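Local structure of acetylglutamate kinase (Streptococcus mutans, 3L86) at residues N94-T99 / N190-Y195. The protein probably catalyses the ATP-dependent phosphorylation of N-acetyl-L-glutamate, the second step on the route from glutamate to N-acetylornithine in arginine biosynthesis. Residues are numbered along the deposited sequence; the frame is centred on the assembly and turned at random.
Sequences NGLRVT and NINADY. With NLG (N-acetyl-L-glutamate), chain C.
The Tyr195 ring meets Leu96 obliquely, Leu96 CD2 lying 4.2 Å from Tyr195 CZ, while one face of the ring carries Asn192 CB, displaced toward the rim. That same CB touches Leu96 CD2 at 3.8 Å, so the leucine end fits against both. The amide of Asn190 and the guanidinium of Arg97 are turned 27° apart, and both groups reach the acetyl oxygen of bound N-acetyl-L-glutamate. This O7 sits at the guanidinium edge, 2.6 Å from Arg97 NE, and takes a second hydrogen bond from Asn190 ND2. Asn190, its CG trans to the main-chain N (chi1 173°), places ND2 between O7 and Thr99 OG1, to which it donates almost in the amide plane (3.1 Å). Donating to Arg97 O fixes this hydroxyl, making Thr99 a second-shell support for the substrate-binding amide. Arg97 N makes a nearly straight hydrogen bond to OXT of the ligand's alpha-carboxylate; Ala193 N donates to OE1 of the side-chain carboxylate, the phosphorylated group, at 3.0 Å. Asn192 N-caps helix 193-203, OD1 accepting from Tyr195 N. The substrate thus bridges strand 96-97 and this helix start in the amino acid kinase fold; helix 101-125 packs on Thr99 and Asn190, helix 76-85 on Arg97, and helix 246-258 on Asn192 and Tyr195.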
loop_
_atom_site.group_PDB
_atom_site.type_symbol
_atom_site.label_atom_id
_atom_site.label_comp_id
_atom_site.label_asym_id
_atom_site.label_seq_id
_atom_site.Cartn_x
_atom_site.Cartn_y
_atom_site.Cartn_z
ATOM N N ASN A 94 -3.158 -13.940 -11.012
ATOM C CA ASN A 94 -4.249 -13.209 -10.378
ATOM C C ASN A 94 -3.692 -11.904 -9.808
ATOM O O ASN A 94 -4.089 -11.472 -8.730
ATOM C CB ASN A 94 -4.861 -14.061 -9.242
ATOM C CG ASN A 94 -5.744 -15.229 -9.765
ATOM O OD1 ASN A 94 -5.656 -16.368 -9.267
ATOM N ND2 ASN A 94 -6.610 -14.935 -10.742
ATOM N N GLY A 95 -2.763 -11.296 -10.539
ATOM C CA GLY A 95 -2.092 -10.078 -10.104
ATOM C C GLY A 95 -1.119 -10.215 -8.911
ATOM O O GLY A 95 -0.572 -9.217 -8.468
ATOM N N LEU A 96 -0.869 -11.432 -8.433
ATOM C CA LEU A 96 0.074 -11.655 -7.286
ATOM C C LEU A 96 1.356 -12.362 -7.738
ATOM O O LEU A 96 1.288 -13.351 -8.466
ATOM C CB LEU A 96 -0.633 -12.460 -6.179
ATOM C CG LEU A 96 -1.942 -11.859 -5.651
ATOM C CD1 LEU A 96 -2.593 -12.848 -4.698
ATOM C CD2 LEU A 96 -1.713 -10.496 -4.899
ATOM N N ARG A 97 2.519 -11.885 -7.305
ATOM C CA ARG A 97 3.834 -12.452 -7.752
ATOM C C ARG A 97 4.101 -13.776 -7.041
ATOM O O ARG A 97 4.038 -13.811 -5.809
ATOM C CB ARG A 97 4.996 -11.479 -7.399
ATOM C CG ARG A 97 6.438 -11.836 -7.953
ATOM C CD ARG A 97 7.541 -10.869 -7.284
ATOM N NE ARG A 97 7.145 -9.494 -7.595
ATOM C CZ ARG A 97 7.452 -8.888 -8.743
ATOM N NH1 ARG A 97 8.232 -9.490 -9.663
ATOM N NH2 ARG A 97 7.000 -7.668 -8.960
ATOM N N VAL A 98 4.402 -14.828 -7.815
ATOM C CA VAL A 98 4.854 -16.101 -7.290
ATOM C C VAL A 98 6.279 -15.899 -6.750
ATOM O O VAL A 98 7.130 -15.410 -7.489
ATOM C CB VAL A 98 4.777 -17.208 -8.387
ATOM C CG1 VAL A 98 5.366 -18.582 -7.874
ATOM C CG2 VAL A 98 3.280 -17.421 -8.810
ATOM N N THR A 99 6.517 -16.194 -5.456
ATOM C CA THR A 99 7.770 -15.749 -4.765
ATOM C C THR A 99 8.459 -16.903 -4.038
ATOM O O THR A 99 7.948 -17.423 -3.041
ATOM C CB THR A 99 7.448 -14.577 -3.723
ATOM O OG1 THR A 99 6.619 -13.566 -4.342
ATOM C CG2 THR A 99 8.724 -13.918 -3.171
ATOM N N ASN A 190 6.235 -11.845 1.454
ATOM C CA ASN A 190 5.935 -10.775 0.472
ATOM C C ASN A 190 4.416 -10.506 0.529
ATOM O O ASN A 190 3.628 -11.448 0.312
ATOM C CB ASN A 190 6.419 -11.210 -0.950
ATOM C CG ASN A 190 6.001 -10.242 -2.066
ATOM O OD1 ASN A 190 5.568 -9.123 -1.796
ATOM N ND2 ASN A 190 6.161 -10.669 -3.342
ATOM N N ILE A 191 4.003 -9.271 0.870
ATOM C CA ILE A 191 2.548 -8.941 0.972
ATOM C C ILE A 191 2.158 -7.953 -0.131
ATOM O O ILE A 191 2.836 -6.959 -0.278
ATOM C CB ILE A 191 2.177 -8.218 2.281
ATOM C CG1 ILE A 191 2.879 -8.829 3.493
ATOM C CG2 ILE A 191 0.558 -8.134 2.439
ATOM C CD1 ILE A 191 2.403 -10.173 3.956
ATOM N N ASN A 192 1.157 -8.244 -0.966
ATOM C CA ASN A 192 0.670 -7.238 -1.962
ATOM C C ASN A 192 0.419 -5.890 -1.206
ATOM O O ASN A 192 -0.191 -5.923 -0.129
ATOM C CB ASN A 192 -0.652 -7.713 -2.589
ATOM C CG ASN A 192 -1.352 -6.613 -3.376
ATOM O OD1 ASN A 192 -2.307 -5.991 -2.896
ATOM N ND2 ASN A 192 -0.885 -6.360 -4.581
ATOM N N ALA A 193 0.876 -4.739 -1.729
ATOM C CA ALA A 193 0.816 -3.483 -0.908
ATOM C C ALA A 193 -0.589 -3.027 -0.607
ATOM O O ALA A 193 -0.815 -2.421 0.435
ATOM C CB ALA A 193 1.650 -2.290 -1.515
ATOM N N ASP A 194 -1.524 -3.271 -1.528
ATOM C CA ASP A 194 -2.956 -2.953 -1.325
ATOM C C ASP A 194 -3.587 -3.731 -0.154
ATOM O O ASP A 194 -4.394 -3.184 0.595
ATOM C CB ASP A 194 -3.774 -3.213 -2.624
ATOM C CG ASP A 194 -3.182 -2.443 -3.862
ATOM O OD1 ASP A 194 -2.980 -1.217 -3.777
ATOM O OD2 ASP A 194 -2.863 -3.078 -4.892
ATOM N N TYR A 195 -3.235 -5.002 -0.027
ATOM C CA TYR A 195 -3.688 -5.831 1.084
ATOM C C TYR A 195 -3.185 -5.230 2.415
ATOM O O TYR A 195 -3.925 -5.167 3.434
ATOM C CB TYR A 195 -3.089 -7.261 0.923
ATOM C CG TYR A 195 -3.718 -8.190 -0.168
ATOM C CD1 TYR A 195 -4.485 -7.691 -1.233
ATOM C CD2 TYR A 195 -3.535 -9.595 -0.091
ATOM C CE1 TYR A 195 -5.058 -8.596 -2.228
ATOM C CE2 TYR A 195 -4.078 -10.491 -1.051
ATOM C CZ TYR A 195 -4.823 -9.988 -2.111
ATOM O OH TYR A 195 -5.353 -10.902 -3.014
HETATM C CA NLG C . 3.696 -7.658 -4.196
HETATM C C NLG C . 3.068 -8.933 -4.192
HETATM O OXT NLG C . 2.603 -9.504 -5.185
HETATM O O NLG C . 2.726 -9.686 -3.357
HETATM C CB NLG C . 4.412 -6.606 -3.331
HETATM C CG NLG C . 4.770 -5.171 -3.900
HETATM C CD NLG C . 3.700 -4.140 -4.457
HETATM O OE1 NLG C . 2.551 -4.348 -4.192
HETATM O OE2 NLG C . 3.967 -3.161 -5.173
HETATM C C7 NLG C . 5.081 -7.506 -6.085
HETATM C C8 NLG C . 5.238 -6.871 -7.100
HETATM O O7 NLG C . 5.758 -8.414 -5.669
HETATM N N2 NLG C . 4.098 -7.263 -5.306
#